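PDB 4IVN: transcriptional regulator from Vibrio vulnificus, which binds N-acetylmannosamine 6-phosphate and probably represses transcription of the nan operon, which serves sialic acid catabolism. Local coordinates for residues Ala127-Ile133 and Gly175-Val181; Leu196-Arg200 and Ser217-Glu221; Phe18-Leu22 and Arg57-Met62; Leu11-Met15 and Ala26-Leu30; Asp103-Thr108 and Val224-Pro228. All blocks are in the same frame, centred on the assembly; numbering follows the deposited sequence.

From the N terminus, interaction 4 is the first to open, between helix 7-13 and helix 20-36; interaction 3 opens before it closes and ends on helix 52-61, and the two loops cross. Sharing helix 20-36, they touch directly, M62 and L58 packing on L11, A26 and I29, and together tie up the helix-turn-helix part of the chain. Interaction 5 then opens on helix 93-111 and closes far along at 224-228, after the last strand of the parallel sheet. Nested within its loop and following one another are interaction 1, between two central strands, and interaction 2, between helix 188-199 and the 217-221 loop; they meet where W178 packs on A197.

Interaction 1 (Ala127-Ile133 and Gly175-Val181); sequences AEFIGCI and GDLWFAV
G131 lies against one face of the W178 indole, its CA 3.9 Å from the centroid of the six-membered ring, a CH-pi contact between neighbouring strands at the centre of the parallel sheet of the SIS domain. Strands 129-133 and 176-181 run parallel in a register that pairs F129 with D176, I130 with L177 and G131 with W178, and backbone bonds zigzag between them from L177 N to F129 O at one end to V181 N and I133 O at the other. With CG anti to the carbonyl carbon (chi1 -69°), the W178 ring leans back over the first strand, where bare G131 leaves the room it takes. I133 CD1 approaches the same indole obliquely, 3.8 Å from W178 CE3, while F129 brings its ring edge to W178 CZ2. The other sheet face carries I130, C132, L177 and F179. I130 CG2, anti to its own backbone N, meets the edge of the F179 ring 3.6 Å from CD1, and L149 and L145 of helix 137-151 lie over these two residues. On the W178 face, helix 188-199 packs against I133 and the indole, whose NE1 is bonded to S172 OG. V181 is turned toward helix 137-151, its side chain about 6 Å from the bound sugar phosphate. Where the pair of strands begins, the carbonyl O of G175, just ahead of strand 176-181, accepts two amides: E128 N at 2.7 Å, in the carbonyl plane, and F129 N at 3.2 Å, tilted 30° from it.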
# COMPACT_ATOMS: atom_id res chain seq x y z
N ALA A 127 -7.73 -21.11 8.45
CA ALA A 127 -6.82 -20.65 9.47
C ALA A 127 -7.61 -20.00 10.62
O ALA A 127 -8.58 -19.27 10.40
CB ALA A 127 -5.81 -19.70 8.87
N GLU A 128 -7.22 -20.29 11.85
CA GLU A 128 -7.81 -19.58 12.97
C GLU A 128 -7.03 -18.28 13.28
O GLU A 128 -7.56 -17.28 13.82
CB GLU A 128 -7.82 -20.50 14.18
CG GLU A 128 -8.99 -21.52 14.06
CD GLU A 128 -9.03 -22.52 15.22
OE1 GLU A 128 -7.96 -22.85 15.75
OE2 GLU A 128 -10.13 -22.99 15.60
N PHE A 129 -5.76 -18.26 12.90
CA PHE A 129 -4.94 -17.06 13.25
C PHE A 129 -3.95 -16.87 12.13
O PHE A 129 -3.39 -17.88 11.62
CB PHE A 129 -4.20 -17.24 14.60
CG PHE A 129 -3.16 -16.12 14.88
CD1 PHE A 129 -3.55 -14.96 15.51
CD2 PHE A 129 -1.82 -16.26 14.45
CE1 PHE A 129 -2.59 -13.95 15.79
CE2 PHE A 129 -0.90 -15.25 14.71
CZ PHE A 129 -1.29 -14.12 15.38
N ILE A 130 -3.79 -15.62 11.71
CA ILE A 130 -2.91 -15.36 10.59
C ILE A 130 -1.90 -14.31 11.02
O ILE A 130 -2.27 -13.13 11.41
CB ILE A 130 -3.72 -14.87 9.34
CG1 ILE A 130 -4.70 -15.99 8.88
CG2 ILE A 130 -2.77 -14.52 8.16
CD1 ILE A 130 -5.65 -15.55 7.78
N GLY A 131 -0.65 -14.69 10.93
CA GLY A 131 0.47 -13.80 11.30
C GLY A 131 1.09 -13.28 10.01
O GLY A 131 1.34 -14.07 9.07
N CYS A 132 1.42 -11.99 9.94
CA CYS A 132 2.04 -11.48 8.70
C CYS A 132 3.36 -10.78 9.04
O CYS A 132 3.44 -10.18 10.10
CB CYS A 132 1.15 -10.44 8.02
SG CYS A 132 -0.51 -11.11 7.68
N ILE A 133 4.37 -10.91 8.17
CA ILE A 133 5.72 -10.43 8.50
C ILE A 133 6.27 -9.69 7.30
O ILE A 133 6.25 -10.21 6.18
CB ILE A 133 6.71 -11.58 8.92
CG1 ILE A 133 6.19 -12.50 10.01
CG2 ILE A 133 8.04 -10.99 9.37
CD1 ILE A 133 7.01 -13.81 9.97
N GLY A 175 -3.65 -24.56 13.47
CA GLY A 175 -4.69 -23.59 13.24
C GLY A 175 -4.06 -22.22 12.88
O GLY A 175 -4.74 -21.30 12.43
N ASP A 176 -2.75 -22.05 13.12
CA ASP A 176 -2.10 -20.74 12.69
C ASP A 176 -1.73 -20.84 11.19
O ASP A 176 -1.47 -21.93 10.70
CB ASP A 176 -0.79 -20.46 13.47
CG ASP A 176 -1.03 -20.30 14.94
OD1 ASP A 176 -2.21 -20.02 15.27
OD2 ASP A 176 -0.05 -20.38 15.76
N LEU A 177 -1.54 -19.70 10.52
CA LEU A 177 -1.00 -19.62 9.16
C LEU A 177 -0.15 -18.32 9.12
O LEU A 177 -0.53 -17.29 9.70
CB LEU A 177 -2.15 -19.40 8.16
CG LEU A 177 -1.89 -18.94 6.69
CD1 LEU A 177 -1.23 -20.13 6.00
CD2 LEU A 177 -3.16 -18.68 5.90
N TRP A 178 1.00 -18.36 8.45
CA TRP A 178 1.90 -17.16 8.34
C TRP A 178 2.06 -16.70 6.92
O TRP A 178 2.21 -17.52 6.03
CB TRP A 178 3.28 -17.47 8.84
CG TRP A 178 3.18 -17.67 10.31
CD1 TRP A 178 2.83 -18.84 11.01
CD2 TRP A 178 3.36 -16.66 11.27
NE1 TRP A 178 2.79 -18.58 12.36
CE2 TRP A 178 3.11 -17.28 12.58
CE3 TRP A 178 3.77 -15.31 11.21
CZ2 TRP A 178 3.25 -16.57 13.78
CZ3 TRP A 178 3.89 -14.60 12.41
CH2 TRP A 178 3.66 -15.23 13.68
N PHE A 179 2.07 -15.38 6.72
CA PHE A 179 2.47 -14.81 5.44
C PHE A 179 3.80 -14.06 5.61
O PHE A 179 3.97 -13.25 6.53
CB PHE A 179 1.43 -13.80 5.05
CG PHE A 179 0.23 -14.45 4.39
CD1 PHE A 179 -0.82 -14.88 5.17
CD2 PHE A 179 0.18 -14.66 3.02
CE1 PHE A 179 -1.96 -15.46 4.61
CE2 PHE A 179 -0.95 -15.26 2.46
CZ PHE A 179 -1.96 -15.72 3.25
N ALA A 180 4.76 -14.36 4.76
CA ALA A 180 6.10 -13.72 4.81
C ALA A 180 6.06 -12.83 3.60
O ALA A 180 6.00 -13.34 2.49
CB ALA A 180 7.25 -14.82 4.68
N VAL A 181 6.04 -11.50 3.81
CA VAL A 181 6.02 -10.52 2.72
C VAL A 181 7.38 -9.90 2.52
O VAL A 181 7.91 -9.19 3.38
CB VAL A 181 5.00 -9.36 3.01
CG1 VAL A 181 4.87 -8.43 1.76
CG2 VAL A 181 3.66 -10.01 3.45

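Interaction 2 (Leu196-Arg200 and Ser217-Glu221); sequences LAYKR and SLSTE
Y198 reaches from the last turn of helix 188-199 to lay its ring against the backbone of L218. The side chain leaves the helix with CG anti to the backbone N (chi1 -170°), which carries the ring out toward the loop. CB begins the contact, 3.7 Å from L218 O, and CG follows, near the same oxygen. At CD1 the approach is tightest: L218 O lies only 3.1 Å away. Among the polar atoms buried here, that oxygen finds no hydrogen-bonding partner in the model. On the other flank of the ring, CD2 faces the leucine side chain and comes 4.2 Å from L218 CD2, the two side chains crossing obliquely. The middle of the ring sits over the chain itself, L218 CA standing 3.7 Å from its centroid and 10° from the normal, a CH-pi contact squarely over one face. The helix and the loop both belong to the parallel alpha/beta fold of the SIS domain: helix 188-199 flanks the sheet, and the loop leads from strand 204-208 into the edge strand 221-224. Farther out, CE1 is 3.5 Å from S219 N and has T220 N near the plane of the ring, whereas CE2 reaches S217 O at 3.8 Å. CZ lies at a similar distance from that oxygen, and the phenol OH ends 4.0 Å from S217 O. Alongside, K199 swings its CE toward L218 CD2. The loop has bonds of its own to strand 204-208, between S219 OG and S206 OG and between T220 OG1 and V204 N.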
# COMPACT_ATOMS: atom_id res chain seq x y z
N LEU A 196 11.09 -20.01 11.49
CA LEU A 196 10.62 -20.63 12.74
C LEU A 196 9.24 -21.34 12.68
O LEU A 196 9.09 -22.46 13.27
CB LEU A 196 10.57 -19.57 13.83
CG LEU A 196 12.04 -19.17 14.25
CD1 LEU A 196 11.96 -17.79 14.99
CD2 LEU A 196 12.73 -20.28 15.09
N ALA A 197 8.28 -20.72 11.99
CA ALA A 197 6.97 -21.31 11.76
C ALA A 197 7.12 -22.51 10.82
O ALA A 197 6.61 -23.60 11.08
CB ALA A 197 6.03 -20.29 11.14
N TYR A 198 7.83 -22.29 9.71
CA TYR A 198 8.07 -23.36 8.79
C TYR A 198 8.64 -24.58 9.48
O TYR A 198 8.18 -25.72 9.22
CB TYR A 198 9.00 -22.91 7.70
CG TYR A 198 9.11 -23.93 6.56
CD1 TYR A 198 8.14 -23.92 5.52
CD2 TYR A 198 10.16 -24.86 6.51
CE1 TYR A 198 8.22 -24.83 4.47
CE2 TYR A 198 10.26 -25.79 5.46
CZ TYR A 198 9.30 -25.75 4.44
OH TYR A 198 9.35 -26.61 3.36
N LYS A 199 9.57 -24.39 10.41
CA LYS A 199 10.19 -25.53 11.10
C LYS A 199 9.29 -26.25 12.11
O LYS A 199 9.50 -27.42 12.47
CB LYS A 199 11.56 -25.19 11.70
CG LYS A 199 12.58 -24.90 10.60
CD LYS A 199 13.78 -24.10 11.12
CE LYS A 199 14.55 -23.47 9.94
NZ LYS A 199 16.03 -23.54 10.10
N ARG A 200 8.22 -25.60 12.50
CA ARG A 200 7.28 -26.25 13.38
C ARG A 200 6.08 -26.80 12.61
O ARG A 200 5.05 -27.04 13.23
CB ARG A 200 6.75 -25.22 14.36
CG ARG A 200 7.76 -24.94 15.43
CD ARG A 200 7.30 -23.73 16.18
NE ARG A 200 6.07 -24.00 16.94
CZ ARG A 200 6.04 -24.66 18.09
NH1 ARG A 200 7.16 -25.15 18.64
NH2 ARG A 200 4.90 -24.80 18.72
N SER A 217 12.64 -21.72 0.06
CA SER A 217 12.79 -23.01 0.62
C SER A 217 12.20 -23.03 2.05
O SER A 217 12.32 -24.01 2.75
CB SER A 217 14.30 -23.40 0.62
OG SER A 217 14.92 -22.79 1.75
N LEU A 218 11.53 -21.96 2.50
CA LEU A 218 10.85 -22.02 3.80
C LEU A 218 9.41 -21.65 3.62
O LEU A 218 8.86 -21.03 4.54
CB LEU A 218 11.46 -20.96 4.79
CG LEU A 218 12.97 -20.99 5.02
CD1 LEU A 218 13.39 -19.62 5.52
CD2 LEU A 218 13.29 -22.13 6.01
N SER A 219 8.83 -21.97 2.46
CA SER A 219 7.47 -21.53 2.08
C SER A 219 6.63 -22.73 1.71
O SER A 219 7.12 -23.60 0.96
CB SER A 219 7.53 -20.61 0.86
OG SER A 219 8.22 -19.42 1.18
N THR A 220 5.43 -22.83 2.28
CA THR A 220 4.49 -23.90 1.92
C THR A 220 3.94 -23.57 0.53
O THR A 220 3.68 -24.46 -0.25
CB THR A 220 3.37 -24.09 2.99
OG1 THR A 220 3.97 -24.16 4.29
CG2 THR A 220 2.56 -25.39 2.83
N GLU A 221 3.63 -22.29 0.29
CA GLU A 221 3.14 -21.81 -0.97
C GLU A 221 3.80 -20.45 -1.30
O GLU A 221 4.28 -19.77 -0.39
CB GLU A 221 1.63 -21.52 -0.88
CG GLU A 221 0.74 -22.66 -0.30
CD GLU A 221 0.46 -23.87 -1.23
OE1 GLU A 221 0.91 -23.83 -2.42
OE2 GLU A 221 -0.25 -24.86 -0.76

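Interaction 3 (Phe18-Leu22 and Arg57-Met62); sequences FSKKL and RLCRDM
F18 turns its CG anti to the carbonyl carbon (chi1 -64°), and L58 sends its own CG anti to the backbone N (chi1 175°); ring and leucine thereby meet at about a right angle, F18 CE2 against L58 CD1. The methyl of M62 arrives at the ring edge instead, its CE 3.8 Å from F18 CZ, on a chain bent at both chi2 and chi3. L22, inside the first turn of the helix, places CD1 4.1 Å from L58 CB and also over the centre of the R57 guanidinium face. These contacts join the start of helix 20-36 to helix 52-61 within the helix-turn-helix domain of the RpiR family, and L58 continues inward onto V25 and I29. S19 is the N-cap of helix 20-36: its OG accepts a weak bond from L22 N at 3.3 Å. The same hydroxyl is 2.6 Å from a water that accepts from R57 NH1, so a solvent bridge links the cap to helix 52-61 along the polar margin. There the L22 methyl CD2 also lies near two charged groups, 3.6 Å from D61 OD2 and 4.0 Å from R57 NH1.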
# COMPACT_ATOMS: atom_id res chain seq x y z
N PHE A 18 41.41 -16.58 -10.08
CA PHE A 18 40.23 -17.40 -9.72
C PHE A 18 40.28 -18.79 -10.35
O PHE A 18 40.69 -18.93 -11.52
CB PHE A 18 38.91 -16.75 -10.17
CG PHE A 18 38.60 -15.43 -9.51
CD1 PHE A 18 39.29 -15.00 -8.35
CD2 PHE A 18 37.58 -14.61 -10.02
CE1 PHE A 18 38.98 -13.78 -7.74
CE2 PHE A 18 37.27 -13.39 -9.41
CZ PHE A 18 37.97 -12.98 -8.26
N SER A 19 39.81 -19.77 -9.57
CA SER A 19 39.53 -21.15 -10.00
C SER A 19 38.48 -21.24 -11.12
O SER A 19 37.73 -20.29 -11.33
CB SER A 19 39.03 -21.99 -8.82
OG SER A 19 37.69 -21.62 -8.47
N LYS A 20 38.41 -22.38 -11.80
CA LYS A 20 37.41 -22.61 -12.85
C LYS A 20 35.98 -22.37 -12.34
O LYS A 20 35.17 -21.73 -13.02
CB LYS A 20 37.49 -24.02 -13.49
CG LYS A 20 36.46 -24.19 -14.61
CD LYS A 20 36.83 -25.18 -15.71
CE LYS A 20 35.86 -26.35 -15.72
NZ LYS A 20 36.05 -27.21 -16.92
N LYS A 21 35.67 -22.91 -11.16
CA LYS A 21 34.32 -22.84 -10.68
C LYS A 21 33.94 -21.35 -10.47
O LYS A 21 32.87 -20.87 -10.94
CB LYS A 21 34.17 -23.68 -9.40
CG LYS A 21 32.74 -24.20 -9.15
CD LYS A 21 32.74 -25.53 -8.37
CE LYS A 21 31.56 -25.69 -7.39
NZ LYS A 21 30.14 -25.46 -7.83
N LEU A 22 34.80 -20.62 -9.77
CA LEU A 22 34.64 -19.17 -9.57
C LEU A 22 34.58 -18.39 -10.92
O LEU A 22 33.82 -17.44 -11.05
CB LEU A 22 35.72 -18.61 -8.62
CG LEU A 22 35.54 -18.45 -7.10
CD1 LEU A 22 34.35 -19.14 -6.48
CD2 LEU A 22 36.80 -18.93 -6.39
N ARG A 57 31.85 -17.22 -2.09
CA ARG A 57 33.29 -17.19 -2.12
C ARG A 57 33.80 -16.22 -3.16
O ARG A 57 34.72 -15.44 -2.89
CB ARG A 57 33.90 -18.61 -2.30
CG ARG A 57 35.35 -18.72 -1.85
CD ARG A 57 35.91 -20.13 -2.03
NE ARG A 57 34.87 -21.05 -2.51
CZ ARG A 57 35.03 -21.96 -3.47
NH1 ARG A 57 36.22 -22.12 -4.05
NH2 ARG A 57 33.99 -22.72 -3.83
N LEU A 58 33.19 -16.19 -4.35
CA LEU A 58 33.55 -15.16 -5.33
C LEU A 58 33.39 -13.74 -4.71
O LEU A 58 34.33 -12.92 -4.70
CB LEU A 58 32.69 -15.34 -6.61
CG LEU A 58 32.84 -14.27 -7.69
CD1 LEU A 58 34.25 -14.31 -8.24
CD2 LEU A 58 31.90 -14.43 -8.86
N CYS A 59 32.18 -13.45 -4.19
CA CYS A 59 31.91 -12.20 -3.52
C CYS A 59 33.00 -11.87 -2.50
O CYS A 59 33.56 -10.76 -2.56
CB CYS A 59 30.47 -12.19 -2.89
SG CYS A 59 29.31 -12.27 -4.30
N ARG A 60 33.31 -12.78 -1.58
CA ARG A 60 34.28 -12.40 -0.56
C ARG A 60 35.72 -12.30 -1.11
O ARG A 60 36.47 -11.43 -0.69
CB ARG A 60 34.23 -13.35 0.62
CG ARG A 60 32.88 -13.31 1.28
CD ARG A 60 32.85 -14.17 2.53
NE ARG A 60 31.51 -14.05 3.11
CZ ARG A 60 30.87 -14.98 3.83
NH1 ARG A 60 31.43 -16.15 4.06
NH2 ARG A 60 29.65 -14.73 4.31
N ASP A 61 36.04 -13.12 -2.12
CA ASP A 61 37.36 -13.06 -2.74
C ASP A 61 37.56 -11.69 -3.32
O ASP A 61 38.70 -11.21 -3.46
CB ASP A 61 37.54 -14.11 -3.84
CG ASP A 61 37.84 -15.49 -3.28
OD1 ASP A 61 37.93 -15.63 -2.05
OD2 ASP A 61 37.97 -16.42 -4.09
N MET A 62 36.45 -11.05 -3.66
CA MET A 62 36.54 -9.77 -4.34
C MET A 62 36.51 -8.67 -3.34
O MET A 62 36.48 -7.52 -3.73
CB MET A 62 35.42 -9.58 -5.32
CG MET A 62 35.27 -10.75 -6.27
SD MET A 62 35.06 -9.83 -7.76
CE MET A 62 36.80 -9.39 -7.98
O HOH W 1 36.86 -23.06 -6.52

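Interaction 4 (Leu11-Met15 and Ala26-Leu30); sequences LRSNM and ADYIL
L30 sits between three side chains of the 11-15 segment. Its CG is 4.1 Å from L11 CG, the two leucines sliding past each other in opposite directions, while its CD2 methyl reaches the aliphatic part of R12, 3.6 Å from CG. The third neighbour is M15, whose sulphur SD lies 3.8 Å from L30 CD1. One turn earlier on helix 20-36, A26 offers its small CB to two partners: L11 CD1 and M15 SD both stand 3.7 Å from it, and the short side chain lets them come close to the helix. L11 CD2 branches the other way to I29 CG2 at 3.9 Å. M15 holds its CG between the backbone N and the carbonyl carbon (chi1 83°), and from there the chain bends at chi3 to carry CE past A26 to D27 OD1, 3.7 Å away. R12 crosses L30 at about a right angle with its CG and CD, and the chain bends at chi2 and chi3.

Around this first shell, R23 packs on M15, and L44 of helix 41-48 touches I29. M62 SD and F18 close over L11 from the neighbouring contact, and L58 CD2 packs against the backbone of A26, which brings the two contacts together. Packing of a short N-terminal helix and the turn after it onto a longer second helix belongs here to the RpiR-family helix-turn-helix domain, probably the DNA-binding part of the repressor.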
# COMPACT_ATOMS: atom_id res chain seq x y z
N LEU A 11 36.58 -7.16 -11.46
CA LEU A 11 36.14 -8.55 -11.73
C LEU A 11 36.93 -9.10 -12.92
O LEU A 11 37.56 -10.17 -12.85
CB LEU A 11 34.63 -8.65 -11.98
CG LEU A 11 33.83 -9.99 -11.95
CD1 LEU A 11 34.18 -10.96 -10.83
CD2 LEU A 11 32.33 -9.70 -11.92
N ARG A 12 36.86 -8.36 -14.01
CA ARG A 12 37.67 -8.64 -15.19
C ARG A 12 39.17 -8.98 -14.93
O ARG A 12 39.66 -10.06 -15.31
CB ARG A 12 37.58 -7.45 -16.14
CG ARG A 12 36.46 -7.57 -17.15
CD ARG A 12 36.76 -8.70 -18.12
NE ARG A 12 38.19 -9.01 -18.21
CZ ARG A 12 38.74 -9.85 -19.09
NH1 ARG A 12 37.97 -10.46 -19.99
NH2 ARG A 12 40.05 -10.07 -19.09
N SER A 13 39.89 -8.04 -14.32
CA SER A 13 41.33 -8.16 -14.22
C SER A 13 41.71 -9.11 -13.09
O SER A 13 42.55 -9.97 -13.29
CB SER A 13 42.05 -6.79 -14.13
OG SER A 13 41.44 -5.92 -13.19
N ASN A 14 41.06 -9.00 -11.94
CA ASN A 14 41.46 -9.84 -10.81
C ASN A 14 40.92 -11.28 -10.91
O ASN A 14 40.95 -12.02 -9.91
CB ASN A 14 41.11 -9.23 -9.42
CG ASN A 14 41.21 -7.71 -9.38
OD1 ASN A 14 41.84 -7.06 -10.23
ND2 ASN A 14 40.56 -7.13 -8.37
N MET A 15 40.47 -11.67 -12.09
CA MET A 15 39.93 -13.03 -12.23
C MET A 15 40.89 -14.10 -12.76
O MET A 15 40.55 -15.29 -12.75
CB MET A 15 38.57 -13.04 -12.95
CG MET A 15 38.56 -13.02 -14.47
SD MET A 15 36.85 -13.36 -15.01
CE MET A 15 36.87 -15.15 -15.12
N ALA A 26 32.19 -15.64 -12.32
CA ALA A 26 32.70 -14.32 -12.70
C ALA A 26 32.22 -14.03 -14.13
O ALA A 26 31.69 -12.95 -14.42
CB ALA A 26 34.23 -14.25 -12.53
N ASP A 27 32.28 -15.04 -15.00
CA ASP A 27 31.92 -14.86 -16.44
C ASP A 27 30.44 -14.55 -16.67
O ASP A 27 30.09 -13.68 -17.52
CB ASP A 27 32.30 -16.07 -17.28
CG ASP A 27 33.75 -16.05 -17.71
OD1 ASP A 27 34.34 -14.96 -17.80
OD2 ASP A 27 34.31 -17.14 -17.99
N TYR A 28 29.59 -15.30 -15.97
CA TYR A 28 28.14 -15.06 -16.02
C TYR A 28 27.83 -13.63 -15.57
O TYR A 28 27.03 -12.94 -16.20
CB TYR A 28 27.34 -16.08 -15.20
CG TYR A 28 25.85 -15.87 -15.24
CD1 TYR A 28 25.03 -16.60 -16.11
CD2 TYR A 28 25.22 -14.94 -14.36
CE1 TYR A 28 23.63 -16.37 -16.15
CE2 TYR A 28 23.83 -14.74 -14.40
CZ TYR A 28 23.05 -15.46 -15.29
OH TYR A 28 21.69 -15.22 -15.32
N ILE A 29 28.46 -13.15 -14.50
CA ILE A 29 28.17 -11.82 -14.04
C ILE A 29 28.64 -10.76 -15.04
O ILE A 29 27.93 -9.77 -15.28
CB ILE A 29 28.82 -11.55 -12.66
CG1 ILE A 29 28.23 -12.52 -11.62
CG2 ILE A 29 28.46 -10.15 -12.21
CD1 ILE A 29 28.97 -12.60 -10.27
N LEU A 30 29.86 -10.92 -15.57
CA LEU A 30 30.46 -9.96 -16.51
C LEU A 30 29.58 -9.84 -17.76
O LEU A 30 29.55 -8.77 -18.40
CB LEU A 30 31.90 -10.38 -16.93
CG LEU A 30 33.06 -10.05 -15.97
CD1 LEU A 30 34.37 -10.81 -16.34
CD2 LEU A 30 33.27 -8.55 -15.90

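Interaction 5 (Asp103-Thr108 and Val224-Pro228); sequences DSLQDT and VAARP
R227 grips D107 end-on, with NH1 and NH2 both bonded to the single oxygen OD2. The shorter arm of this salt bridge, NH1 to OD2, spans 3.0 Å and comes to the anti side of OD2, 24° out of the carboxylate plane; NH2 meets OD2 nearly along its C-O direction. The two flat groups are turned 52° apart, though OD2 keeps close to the guanidinium plane. NH1 has a second acceptor in that plane, S104 OG at 2.9 Å, with a nearly straight N-H (169°), and these bonds fix the rotation of the guanidinium. Bends at chi2 and chi3 curl the arginine so that NH1 points at the helix side chains.

A second polar link lies one residue earlier in the loop. A226 N donates to T108 OG1 at 2.9 Å, and the threonine hydroxyl in turn donates to S104 O, which also takes T108 N from the opposite face of its plane. The hydroxyl thus relays between loop and helix. The apolar packing beside it is slight: A226 CB touches D107 CB at 3.7 Å and T108 OG1 at 3.5 Å. Helix 237-257 backs the helix, L245 and L246 resting on T108 and V241 on S104, while L105 turns to L105 of the second subunit. The contact therefore secures the loop after edge strand 221-224 of the parallel SIS-domain sheet to helix 93-111, a helix of the dimer interface.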
# COMPACT_ATOMS: atom_id res chain seq x y z
N ASP A 103 1.68 -1.62 -16.31
CA ASP A 103 2.40 -2.75 -16.98
C ASP A 103 2.64 -3.79 -15.89
O ASP A 103 2.45 -4.96 -16.11
CB ASP A 103 3.80 -2.32 -17.52
CG ASP A 103 3.73 -1.29 -18.63
OD1 ASP A 103 2.68 -1.17 -19.25
OD2 ASP A 103 4.72 -0.58 -18.82
N SER A 104 3.06 -3.35 -14.72
CA SER A 104 3.23 -4.29 -13.62
C SER A 104 2.02 -5.10 -13.19
O SER A 104 2.15 -6.27 -12.81
CB SER A 104 3.83 -3.58 -12.42
OG SER A 104 5.16 -3.37 -12.79
N LEU A 105 0.87 -4.44 -13.11
CA LEU A 105 -0.39 -5.11 -12.80
C LEU A 105 -0.69 -6.12 -13.86
O LEU A 105 -1.02 -7.26 -13.57
CB LEU A 105 -1.52 -4.09 -12.69
CG LEU A 105 -1.47 -3.26 -11.38
CD1 LEU A 105 -2.36 -2.04 -11.57
CD2 LEU A 105 -2.01 -4.12 -10.25
N GLN A 106 -0.54 -5.74 -15.11
CA GLN A 106 -0.92 -6.68 -16.16
C GLN A 106 0.06 -7.85 -16.19
O GLN A 106 -0.36 -9.00 -16.28
CB GLN A 106 -1.00 -5.97 -17.49
CG GLN A 106 -2.08 -4.88 -17.49
CD GLN A 106 -2.06 -4.08 -18.78
OE1 GLN A 106 -1.01 -3.86 -19.43
NE2 GLN A 106 -3.24 -3.65 -19.16
N ASP A 107 1.35 -7.56 -16.09
CA ASP A 107 2.32 -8.65 -15.94
C ASP A 107 2.06 -9.58 -14.78
O ASP A 107 2.15 -10.78 -14.96
CB ASP A 107 3.74 -8.11 -15.87
CG ASP A 107 4.18 -7.50 -17.18
OD1 ASP A 107 3.50 -7.74 -18.21
OD2 ASP A 107 5.18 -6.79 -17.19
N THR A 108 1.78 -9.03 -13.59
CA THR A 108 1.44 -9.85 -12.41
C THR A 108 0.21 -10.75 -12.64
O THR A 108 0.24 -11.97 -12.36
CB THR A 108 1.26 -8.96 -11.14
OG1 THR A 108 2.51 -8.31 -10.85
CG2 THR A 108 0.88 -9.77 -9.92
N VAL A 224 3.89 -14.82 -6.59
CA VAL A 224 4.99 -14.02 -7.11
C VAL A 224 4.46 -12.87 -7.93
O VAL A 224 3.80 -13.06 -8.91
CB VAL A 224 5.93 -14.92 -7.95
CG1 VAL A 224 7.01 -14.09 -8.69
CG2 VAL A 224 6.54 -15.99 -7.02
N ALA A 225 4.77 -11.65 -7.53
CA ALA A 225 4.38 -10.43 -8.31
C ALA A 225 5.51 -10.11 -9.30
O ALA A 225 6.68 -10.47 -9.04
CB ALA A 225 4.21 -9.26 -7.26
N ALA A 226 5.20 -9.39 -10.40
CA ALA A 226 6.18 -8.96 -11.36
C ALA A 226 7.09 -7.89 -10.82
O ALA A 226 6.88 -7.36 -9.72
CB ALA A 226 5.49 -8.48 -12.65
N ARG A 227 8.15 -7.60 -11.56
CA ARG A 227 9.19 -6.58 -11.18
C ARG A 227 9.96 -6.89 -9.92
O ARG A 227 9.74 -6.24 -8.91
CB ARG A 227 8.59 -5.20 -10.95
CG ARG A 227 7.58 -4.86 -12.01
CD ARG A 227 8.14 -3.86 -13.02
NE ARG A 227 8.45 -4.56 -14.26
CZ ARG A 227 7.55 -5.09 -15.12
NH1 ARG A 227 6.24 -5.04 -14.95
NH2 ARG A 227 8.00 -5.70 -16.20
N PRO A 228 11.00 -7.76 -10.04
CA PRO A 228 11.94 -8.04 -8.95
C PRO A 228 12.58 -6.74 -8.53
O PRO A 228 12.91 -5.89 -9.36
CB PRO A 228 13.02 -8.86 -9.65
CG PRO A 228 12.41 -9.48 -10.83
CD PRO A 228 11.27 -8.60 -11.24